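Local coordinates for dihydrodipicolinate synthase (Bacillus clausii KSM-K16, PDB 3E96), which probably catalyses, as a lyase of the DapA family, the 4-hydroxy-tetrahydrodipicolinate synthase reaction of lysine biosynthesis, at residues I30-Y35 and A67-R72; R41-G46 and H79-V84; Q257-V262 and N287-L292. One frame throughout, in Å; residues are numbered along the deposited sequence.

Contact 1. Residues I30-Y35 and A67-R72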
loop_
_atom_site.group_PDB
_atom_site.type_symbol
_atom_site.label_atom_id
_atom_site.label_comp_id
_atom_site.label_asym_id
_atom_site.label_seq_id
_atom_site.Cartn_x
_atom_site.Cartn_y
_atom_site.Cartn_z
ATOM N N ILE B 30 3.396 10.389 18.911
ATOM C CA ILE B 30 2.832 9.271 19.653
ATOM C C ILE B 30 2.819 9.574 21.153
ATOM O O ILE B 30 3.813 10.045 21.709
ATOM C CB ILE B 30 3.661 7.985 19.421
ATOM C CG1 ILE B 30 3.685 7.647 17.923
ATOM C CG2 ILE B 30 3.073 6.830 20.215
ATOM C CD1 ILE B 30 4.593 6.487 17.573
ATOM N N ASP B 31 1.682 9.333 21.799
ATOM C CA ASP B 31 1.587 9.541 23.237
ATOM C C ASP B 31 1.705 8.147 23.829
ATOM O O ASP B 31 0.734 7.389 23.854
ATOM C CB ASP B 31 0.243 10.150 23.634
ATOM C CG ASP B 31 0.188 10.509 25.108
ATOM O OD1 ASP B 31 0.628 9.684 25.937
ATOM O OD2 ASP B 31 -0.299 11.612 25.438
ATOM N N TRP B 32 2.902 7.811 24.294
ATOM C CA TRP B 32 3.152 6.494 24.853
ATOM C C TRP B 32 2.396 6.229 26.146
ATOM O O TRP B 32 2.141 5.076 26.491
ATOM C CB TRP B 32 4.652 6.293 25.054
ATOM C CG TRP B 32 5.416 6.282 23.762
ATOM C CD1 TRP B 32 6.386 7.161 23.375
ATOM C CD2 TRP B 32 5.277 5.338 22.689
ATOM N NE1 TRP B 32 6.864 6.824 22.128
ATOM C CE2 TRP B 32 6.199 5.710 21.684
ATOM C CE3 TRP B 32 4.461 4.216 22.479
ATOM C CZ2 TRP B 32 6.333 4.997 20.485
ATOM C CZ3 TRP B 32 4.594 3.506 21.284
ATOM C CH2 TRP B 32 5.524 3.903 20.305
ATOM N N HIS B 33 2.046 7.287 26.872
ATOM C CA HIS B 33 1.290 7.106 28.102
ATOM C C HIS B 33 -0.080 6.573 27.702
ATOM O O HIS B 33 -0.602 5.635 28.309
ATOM C CB HIS B 33 1.132 8.433 28.850
ATOM C CG HIS B 33 0.350 8.314 30.121
ATOM N ND1 HIS B 33 0.736 7.489 31.156
ATOM C CD2 HIS B 33 -0.801 8.905 30.521
ATOM C CE1 HIS B 33 -0.144 7.576 32.138
ATOM N NE2 HIS B 33 -1.087 8.428 31.778
ATOM N N HIS B 34 -0.662 7.175 26.669
ATOM C CA HIS B 34 -1.966 6.733 26.195
ATOM C C HIS B 34 -1.848 5.329 25.612
ATOM O O HIS B 34 -2.773 4.525 25.721
ATOM C CB HIS B 34 -2.509 7.708 25.147
ATOM C CG HIS B 34 -2.910 9.035 25.715
ATOM N ND1 HIS B 34 -3.361 10.075 24.932
ATOM C CD2 HIS B 34 -2.952 9.481 26.994
ATOM C CE1 HIS B 34 -3.667 11.105 25.703
ATOM N NE2 HIS B 34 -3.429 10.770 26.958
ATOM N N TYR B 35 -0.707 5.031 25.001
ATOM C CA TYR B 35 -0.502 3.704 24.427
ATOM C C TYR B 35 -0.512 2.667 25.547
ATOM O O TYR B 35 -1.125 1.606 25.424
ATOM C CB TYR B 35 0.830 3.631 23.672
ATOM C CG TYR B 35 1.011 2.324 22.931
ATOM C CD1 TYR B 35 0.156 1.972 21.882
ATOM C CD2 TYR B 35 2.005 1.420 23.303
ATOM C CE1 TYR B 35 0.284 0.750 21.225
ATOM C CE2 TYR B 35 2.144 0.191 22.656
ATOM C CZ TYR B 35 1.277 -0.137 21.618
ATOM O OH TYR B 35 1.391 -1.353 20.989
ATOM N N ALA B 67 7.837 2.315 14.372
ATOM C CA ALA B 67 7.284 0.963 14.349
ATOM C C ALA B 67 8.092 0.075 15.294
ATOM O O ALA B 67 7.527 -0.684 16.081
ATOM C CB ALA B 67 7.329 0.396 12.935
ATOM N N LYS B 68 9.417 0.171 15.212
ATOM C CA LYS B 68 10.282 -0.629 16.072
ATOM C C LYS B 68 10.045 -0.283 17.535
ATOM O O LYS B 68 9.924 -1.171 18.379
ATOM C CB LYS B 68 11.755 -0.389 15.728
ATOM C CG LYS B 68 12.170 -0.895 14.363
ATOM C CD LYS B 68 13.612 -0.505 14.056
ATOM C CE LYS B 68 14.043 -1.020 12.688
ATOM N NZ LYS B 68 15.413 -0.542 12.315
ATOM N N GLU B 69 9.984 1.012 17.830
ATOM C CA GLU B 69 9.765 1.472 19.196
ATOM C C GLU B 69 8.414 1.005 19.730
ATOM O O GLU B 69 8.291 0.671 20.908
ATOM C CB GLU B 69 9.849 3.002 19.258
ATOM C CG GLU B 69 9.637 3.620 20.646
ATOM C CD GLU B 69 10.740 3.279 21.641
ATOM O OE1 GLU B 69 11.813 2.806 21.208
ATOM O OE2 GLU B 69 10.535 3.495 22.858
ATOM N N GLU B 70 7.394 0.979 18.878
ATOM C CA GLU B 70 6.085 0.534 19.349
ATOM C C GLU B 70 6.165 -0.918 19.809
ATOM O O GLU B 70 5.578 -1.286 20.828
ATOM C CB GLU B 70 5.015 0.683 18.262
ATOM C CG GLU B 70 3.644 0.158 18.702
ATOM C CD GLU B 70 2.509 0.647 17.828
ATOM O OE1 GLU B 70 2.267 1.873 17.809
ATOM O OE2 GLU B 70 1.859 -0.191 17.163
ATOM N N VAL B 71 6.888 -1.748 19.064
ATOM C CA VAL B 71 7.027 -3.146 19.454
ATOM C C VAL B 71 7.757 -3.222 20.799
ATOM O O VAL B 71 7.340 -3.958 21.693
ATOM C CB VAL B 71 7.796 -3.965 18.388
ATOM C CG1 VAL B 71 8.006 -5.396 18.873
ATOM C CG2 VAL B 71 7.005 -3.982 17.085
ATOM N N ARG B 72 8.829 -2.446 20.950
ATOM C CA ARG B 72 9.580 -2.443 22.210
ATOM C C ARG B 72 8.690 -2.005 23.370
ATOM O O ARG B 72 8.677 -2.640 24.423
ATOM C CB ARG B 72 10.797 -1.512 22.119
ATOM C CG ARG B 72 11.871 -1.981 21.145
ATOM C CD ARG B 72 13.165 -1.190 21.323
ATOM N NE ARG B 72 13.061 0.191 20.858
ATOM C CZ ARG B 72 13.437 0.605 19.651
ATOM N NH1 ARG B 72 13.945 -0.254 18.773
ATOM N NH2 ARG B 72 13.323 1.882 19.325
#

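Contact 2. Residues R41-G46 and H79-V84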
loop_
_atom_site.group_PDB
_atom_site.type_symbol
_atom_site.label_atom_id
_atom_site.label_comp_id
_atom_site.label_asym_id
_atom_site.label_seq_id
_atom_site.Cartn_x
_atom_site.Cartn_y
_atom_site.Cartn_z
ATOM N N ARG B 41 -5.779 -1.801 28.936
ATOM C CA ARG B 41 -7.202 -2.074 28.757
ATOM C C ARG B 41 -7.410 -3.378 27.998
ATOM O O ARG B 41 -8.311 -4.159 28.307
ATOM C CB ARG B 41 -7.882 -0.932 28.000
ATOM C CG ARG B 41 -9.384 -1.132 27.836
ATOM C CD ARG B 41 -10.046 0.052 27.153
ATOM N NE ARG B 41 -9.850 1.286 27.905
ATOM C CZ ARG B 41 -9.026 2.262 27.541
ATOM N NH1 ARG B 41 -8.316 2.157 26.426
ATOM N NH2 ARG B 41 -8.905 3.343 28.302
ATOM N N ILE B 42 -6.566 -3.612 27.002
ATOM C CA ILE B 42 -6.669 -4.820 26.198
ATOM C C ILE B 42 -6.281 -6.089 26.957
ATOM O O ILE B 42 -7.103 -6.992 27.130
ATOM C CB ILE B 42 -5.793 -4.702 24.922
ATOM C CG1 ILE B 42 -6.389 -3.636 23.996
ATOM C CG2 ILE B 42 -5.687 -6.058 24.220
ATOM C CD1 ILE B 42 -5.545 -3.323 22.770
ATOM N N VAL B 43 -5.038 -6.149 27.421
ATOM C CA VAL B 43 -4.546 -7.337 28.109
ATOM C C VAL B 43 -5.089 -7.601 29.505
ATOM O O VAL B 43 -5.069 -8.740 29.964
ATOM C CB VAL B 43 -3.004 -7.339 28.167
ATOM C CG1 VAL B 43 -2.438 -7.266 26.753
ATOM C CG2 VAL B 43 -2.511 -6.183 29.008
ATOM N N ASP B 44 -5.574 -6.567 30.183
ATOM C CA ASP B 44 -6.117 -6.756 31.524
ATOM C C ASP B 44 -7.585 -7.140 31.496
ATOM O O ASP B 44 -8.209 -7.304 32.548
ATOM C CB ASP B 44 -5.951 -5.491 32.371
ATOM C CG ASP B 44 -4.528 -5.292 32.844
ATOM O OD1 ASP B 44 -3.877 -6.302 33.185
ATOM O OD2 ASP B 44 -4.064 -4.132 32.889
ATOM N N ASN B 45 -8.144 -7.285 30.298
ATOM C CA ASN B 45 -9.550 -7.643 30.186
ATOM C C ASN B 45 -9.851 -8.888 29.362
ATOM O O ASN B 45 -10.859 -8.939 28.656
ATOM C CB ASN B 45 -10.357 -6.461 29.644
ATOM C CG ASN B 45 -10.422 -5.310 30.625
ATOM O OD1 ASN B 45 -9.662 -4.346 30.526
ATOM N ND2 ASN B 45 -11.328 -5.413 31.594
ATOM N N GLY B 46 -8.976 -9.884 29.445
ATOM C CA GLY B 46 -9.211 -11.126 28.733
ATOM C C GLY B 46 -8.541 -11.377 27.397
ATOM O O GLY B 46 -8.674 -12.477 26.858
ATOM N N HIS B 79 4.637 -6.966 29.537
ATOM C CA HIS B 79 5.456 -7.751 30.454
ATOM C C HIS B 79 4.913 -9.139 30.790
ATOM O O HIS B 79 4.587 -9.433 31.941
ATOM C CB HIS B 79 5.739 -6.958 31.742
ATOM C CG HIS B 79 4.515 -6.484 32.461
ATOM N ND1 HIS B 79 3.603 -7.346 33.031
ATOM C CD2 HIS B 79 4.068 -5.235 32.727
ATOM C CE1 HIS B 79 2.648 -6.647 33.618
ATOM N NE2 HIS B 79 2.906 -5.364 33.449
ATOM N N GLY B 80 4.815 -9.985 29.767
ATOM C CA GLY B 80 4.355 -11.352 29.954
ATOM C C GLY B 80 2.867 -11.644 30.054
ATOM O O GLY B 80 2.478 -12.811 30.024
ATOM N N ARG B 81 2.034 -10.616 30.173
ATOM C CA ARG B 81 0.590 -10.820 30.286
ATOM C C ARG B 81 -0.088 -11.339 29.015
ATOM O O ARG B 81 -1.235 -11.782 29.056
ATOM C CB ARG B 81 -0.095 -9.526 30.727
ATOM C CG ARG B 81 0.221 -9.105 32.161
ATOM C CD ARG B 81 -0.529 -7.835 32.540
ATOM N NE ARG B 81 -0.147 -6.702 31.699
ATOM C CZ ARG B 81 -0.669 -5.484 31.805
ATOM N NH1 ARG B 81 -1.597 -5.236 32.716
ATOM N NH2 ARG B 81 -0.264 -4.512 30.998
ATOM N N ALA B 82 0.611 -11.278 27.888
ATOM C CA ALA B 82 0.040 -11.750 26.632
ATOM C C ALA B 82 1.125 -11.961 25.594
ATOM O O ALA B 82 2.243 -11.474 25.748
ATOM C CB ALA B 82 -0.992 -10.738 26.108
ATOM N N LEU B 83 0.796 -12.702 24.544
ATOM C CA LEU B 83 1.746 -12.934 23.468
ATOM C C LEU B 83 1.809 -11.643 22.670
ATOM O O LEU B 83 0.786 -10.987 22.461
ATOM C CB LEU B 83 1.275 -14.069 22.555
ATOM C CG LEU B 83 1.344 -15.492 23.112
ATOM C CD1 LEU B 83 0.756 -16.472 22.102
ATOM C CD2 LEU B 83 2.794 -15.838 23.415
ATOM N N VAL B 84 3.008 -11.276 22.235
ATOM C CA VAL B 84 3.198 -10.064 21.450
ATOM C C VAL B 84 3.583 -10.453 20.028
ATOM O O VAL B 84 4.624 -11.068 19.809
ATOM C CB VAL B 84 4.310 -9.181 22.059
ATOM C CG1 VAL B 84 4.558 -7.962 21.180
ATOM C CG2 VAL B 84 3.909 -8.746 23.461
#

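Contact 3. Residues Q257-V262 and N287-L292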
loop_
_atom_site.group_PDB
_atom_site.type_symbol
_atom_site.label_atom_id
_atom_site.label_comp_id
_atom_site.label_asym_id
_atom_site.label_seq_id
_atom_site.Cartn_x
_atom_site.Cartn_y
_atom_site.Cartn_z
ATOM N N GLN B 257 -13.438 1.481 4.143
ATOM C CA GLN B 257 -12.621 1.281 5.340
ATOM C C GLN B 257 -11.846 2.514 5.796
ATOM O O GLN B 257 -11.049 2.431 6.725
ATOM C CB GLN B 257 -11.640 0.121 5.129
ATOM C CG GLN B 257 -12.301 -1.238 4.982
ATOM C CD GLN B 257 -12.508 -1.930 6.313
ATOM O OE1 GLN B 257 -13.174 -1.403 7.213
ATOM N NE2 GLN B 257 -11.930 -3.119 6.451
ATOM N N GLY B 258 -12.075 3.654 5.155
ATOM C CA GLY B 258 -11.370 4.856 5.569
ATOM C C GLY B 258 -11.661 5.208 7.021
ATOM O O GLY B 258 -10.825 5.797 7.704
ATOM N N ASN B 259 -12.850 4.836 7.490
ATOM C CA ASN B 259 -13.291 5.109 8.863
ATOM C C ASN B 259 -12.802 4.089 9.891
ATOM O O ASN B 259 -13.021 4.263 11.091
ATOM C CB ASN B 259 -14.823 5.116 8.915
ATOM C CG ASN B 259 -15.412 6.510 8.866
ATOM O OD1 ASN B 259 -14.733 7.473 8.523
ATOM N ND2 ASN B 259 -16.696 6.617 9.202
ATOM N N ASN B 260 -12.133 3.038 9.423
ATOM C CA ASN B 260 -11.692 1.951 10.292
ATOM C C ASN B 260 -11.090 2.287 11.657
ATOM O O ASN B 260 -11.497 1.716 12.674
ATOM C CB ASN B 260 -10.733 1.036 9.527
ATOM C CG ASN B 260 -10.430 -0.240 10.282
ATOM O OD1 ASN B 260 -9.717 -0.229 11.286
ATOM N ND2 ASN B 260 -10.981 -1.349 9.809
ATOM N N VAL B 261 -10.127 3.199 11.689
ATOM C CA VAL B 261 -9.486 3.563 12.952
ATOM C C VAL B 261 -10.040 4.844 13.559
ATOM O O VAL B 261 -10.224 4.933 14.776
ATOM C CB VAL B 261 -7.956 3.723 12.772
ATOM C CG1 VAL B 261 -7.314 4.210 14.079
ATOM C CG2 VAL B 261 -7.340 2.393 12.346
ATOM N N VAL B 262 -10.315 5.837 12.721
ATOM C CA VAL B 262 -10.822 7.099 13.239
ATOM C C VAL B 262 -12.126 6.919 14.027
ATOM O O VAL B 262 -12.341 7.609 15.021
ATOM C CB VAL B 262 -10.988 8.152 12.111
ATOM C CG1 VAL B 262 -12.003 7.686 11.088
ATOM C CG2 VAL B 262 -11.377 9.499 12.720
ATOM N N ASN B 287 -19.398 15.858 10.929
ATOM C CA ASN B 287 -20.391 16.013 11.984
ATOM C C ASN B 287 -21.400 14.876 11.870
ATOM O O ASN B 287 -21.860 14.334 12.875
ATOM C CB ASN B 287 -21.103 17.364 11.867
ATOM C CG ASN B 287 -20.161 18.538 12.051
ATOM O OD1 ASN B 287 -19.340 18.552 12.969
ATOM N ND2 ASN B 287 -20.280 19.537 11.182
ATOM N N GLU B 288 -21.728 14.508 10.635
ATOM C CA GLU B 288 -22.669 13.425 10.392
ATOM C C GLU B 288 -22.202 12.133 11.052
ATOM O O GLU B 288 -22.964 11.482 11.762
ATOM C CB GLU B 288 -22.832 13.180 8.891
ATOM C CG GLU B 288 -23.733 11.995 8.565
ATOM C CD GLU B 288 -23.720 11.631 7.091
ATOM O OE1 GLU B 288 -24.446 10.687 6.709
ATOM O OE2 GLU B 288 -22.986 12.282 6.316
ATOM N N ASP B 289 -20.951 11.755 10.804
ATOM C CA ASP B 289 -20.415 10.526 11.380
ATOM C C ASP B 289 -20.222 10.619 12.895
ATOM O O ASP B 289 -20.359 9.621 13.598
ATOM C CB ASP B 289 -19.101 10.141 10.690
ATOM C CG ASP B 289 -19.323 9.573 9.292
ATOM O OD1 ASP B 289 -20.493 9.337 8.921
ATOM O OD2 ASP B 289 -18.329 9.353 8.564
ATOM N N LYS B 290 -19.903 11.809 13.398
ATOM C CA LYS B 290 -19.739 11.987 14.842
ATOM C C LYS B 290 -21.082 11.676 15.511
ATOM O O LYS B 290 -21.134 11.075 16.583
ATOM C CB LYS B 290 -19.316 13.424 15.165
ATOM C CG LYS B 290 -17.828 13.698 15.004
ATOM C CD LYS B 290 -17.535 15.187 15.132
ATOM C CE LYS B 290 -16.063 15.453 15.428
ATOM N NZ LYS B 290 -15.142 14.772 14.474
ATOM N N GLN B 291 -22.167 12.082 14.858
ATOM C CA GLN B 291 -23.510 11.840 15.377
ATOM C C GLN B 291 -23.827 10.347 15.341
ATOM O O GLN B 291 -24.456 9.814 16.256
ATOM C CB GLN B 291 -24.544 12.608 14.549
ATOM C CG GLN B 291 -25.966 12.532 15.090
ATOM C CD GLN B 291 -26.149 13.334 16.368
ATOM O OE1 GLN B 291 -25.484 13.087 17.375
ATOM N NE2 GLN B 291 -27.053 14.306 16.329
ATOM N N LEU B 292 -23.387 9.667 14.286
ATOM C CA LEU B 292 -23.633 8.235 14.173
ATOM C C LEU B 292 -22.878 7.471 15.263
ATOM O O LEU B 292 -23.372 6.469 15.773
ATOM C CB LEU B 292 -23.215 7.723 12.789
ATOM C CG LEU B 292 -24.023 8.245 11.598
ATOM C CD1 LEU B 292 -23.406 7.747 10.296
ATOM C CD2 LEU B 292 -25.470 7.779 11.721
#

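Contact 1. Residues I30-Y35 and A67-R72
Trp32 and Tyr35 reach Glu70 by different torsions: the indole CG lies anti to its own carbonyl carbon (chi1 -65°), whereas the phenol CG lies anti to the backbone N (chi1 -174°). Both rings project from the first turn of helix 32-43 onto helix 64-78, two neighbouring outer helices of the (beta/alpha)8 TIM barrel. The far end of the indole does the touching, with Trp32 CH2 3.5 Å from Glu70 CA and Trp32 CZ2 3.6 Å from Glu69 CG. Behind it, Ile30 CG2 sits over the centre of one indole face, 3.4 Å above the plane, and Arg73 adds a cation-pi contact. Glu69, bent at chi2, touches Trp32 through CG alone, while its OE1 forms a salt bridge with Arg72, taking both NE and NH2 in a side-on grip within the helix.

Glu70 runs out extended across Tyr35, its carboxylate plane only 19° from that of the phenol. Its carboxylate belongs to a buried residue and is satisfied: OE1 is hydrogen-bonded to Thr21 OG1 and OE2 to the backbone N of Cys53. The side chain of Glu70 is about 9 Å from that of Thr56, the predicted pyruvate-binding residue. At the start of helix 32-43, Asp31 is the N-cap, its OD1 accepting from His34 N at 2.9 Å. Tyr35 OH is hydrogen-bonded to Thr74 OG1 and also lies 3.5 Å from Glu70 CG.

Contact 2. Residues R41-G46 and H79-V84
Val43 lays its CG2 methyl over the centre of one face of the Arg81 guanidinium, 3.3 Å above the plane, and so covers the charged group with hydrocarbon. The contact lies within the (beta/alpha)8 TIM barrel, where the last turn of helix 32-43 meets the link between helix 64-78 and strand 83-88. Valine and arginine side chains cross at about a right angle, and CG2 is equally close to Arg81 CZ and Arg81 NH2, 3.4 Å from each. The other valine branch, CG1, turns to the methyl of the next residue, with Val43 CG1 3.8 Å from Ala82 CB. One buried side chain thus packs on two consecutive residues of the link.

On the other guanidinium face stands His79 NE2, 3.7 Å above the plane and displaced from the centre of the group, so the flat group is flanked on both sides. Its nitrogens are shared out among several partners. NE donates to Val78 O at the end of helix 64-78, NH2 forms a salt bridge with OD1 of Asp40, in the last turns of helix 32-43, and NH1 forms a salt bridge with Asp44. The arginine chain bends at chi3 (-62°), and its flat end lies against Val43 CG2. The two carboxylates probably balance its positive charge.

Asp44 comes in obliquely, its carboxylate turned 66° from the guanidinium plane. The salt bridge brings Asp44 OD1 to 2.6 Å from Arg81 NH1, a fit too tight to be trusted in detail.

Contact 3. Residues Q257-V262 and N287-L292
A single buried hydrogen bond between two polar side chains, Asn259 and Asp289, joins the turn ahead of helix 262-270 to the first turns of helix 287-299, the last helix of the chain. Asn259 ND2 donates to Asp289 OD2 at 3.2 Å, and the bond is nearly straight, with an N-H...O angle of 164°. The acceptor lies close to the amide plane of Asn259, but the approach to Asp289 is from above its carboxylate, 62° out of that plane. The two flat groups stand steeply to each other.

Asn259 occupies the third position of a type I beta turn running from Gln257 to Asn260, closed by Asn260 N to Gln257 O at 3.0 Å. Its ND2 also donates to Leu251 O in helix 235-252, so the amide nitrogen has acceptors in both the preceding and the final helix. These helices follow the eighth strand of the (beta/alpha)8 TIM barrel and form the C-terminal helical part found in the DapA family.

Asp289 is held by more than the asparagine. With CG anti to the carbonyl carbon (chi1 -74°), its carboxylate leaves the helix toward the turn, where OD2 also accepts from Tyr255 OH and OD1 forms a salt bridge with Lys254 NZ, which probably offsets the negative charge of this buried carboxylate.

On the far side of the turn, Gln257, Asn260 and Val261 pack on Tyr119 of the second subunit. Within the turn, a weak bond of 3.4 Å links Asn260 ND2 to Gln257 OE1.

Overall arrangement
From the N terminus, helix 32-43 enters both of the first two contacts. Contact 1 joins its start to helix 64-78, and contact 2 joins its end to the link into strand 83-88. Their segments alternate along the chain, so the two loops cross rather than nest, and their centres lie about 15 Å apart. Together they fasten the first barrel helix, at both ends, to helix 64-78 and to the link leading from it into strand 83-88. Contact 3 follows in series, after the eighth strand, and closes a shorter loop containing helix 262-270. It ties together C-terminal helices, its centre about 24 Å from that of contact 1 and about 28 Å from that of contact 2.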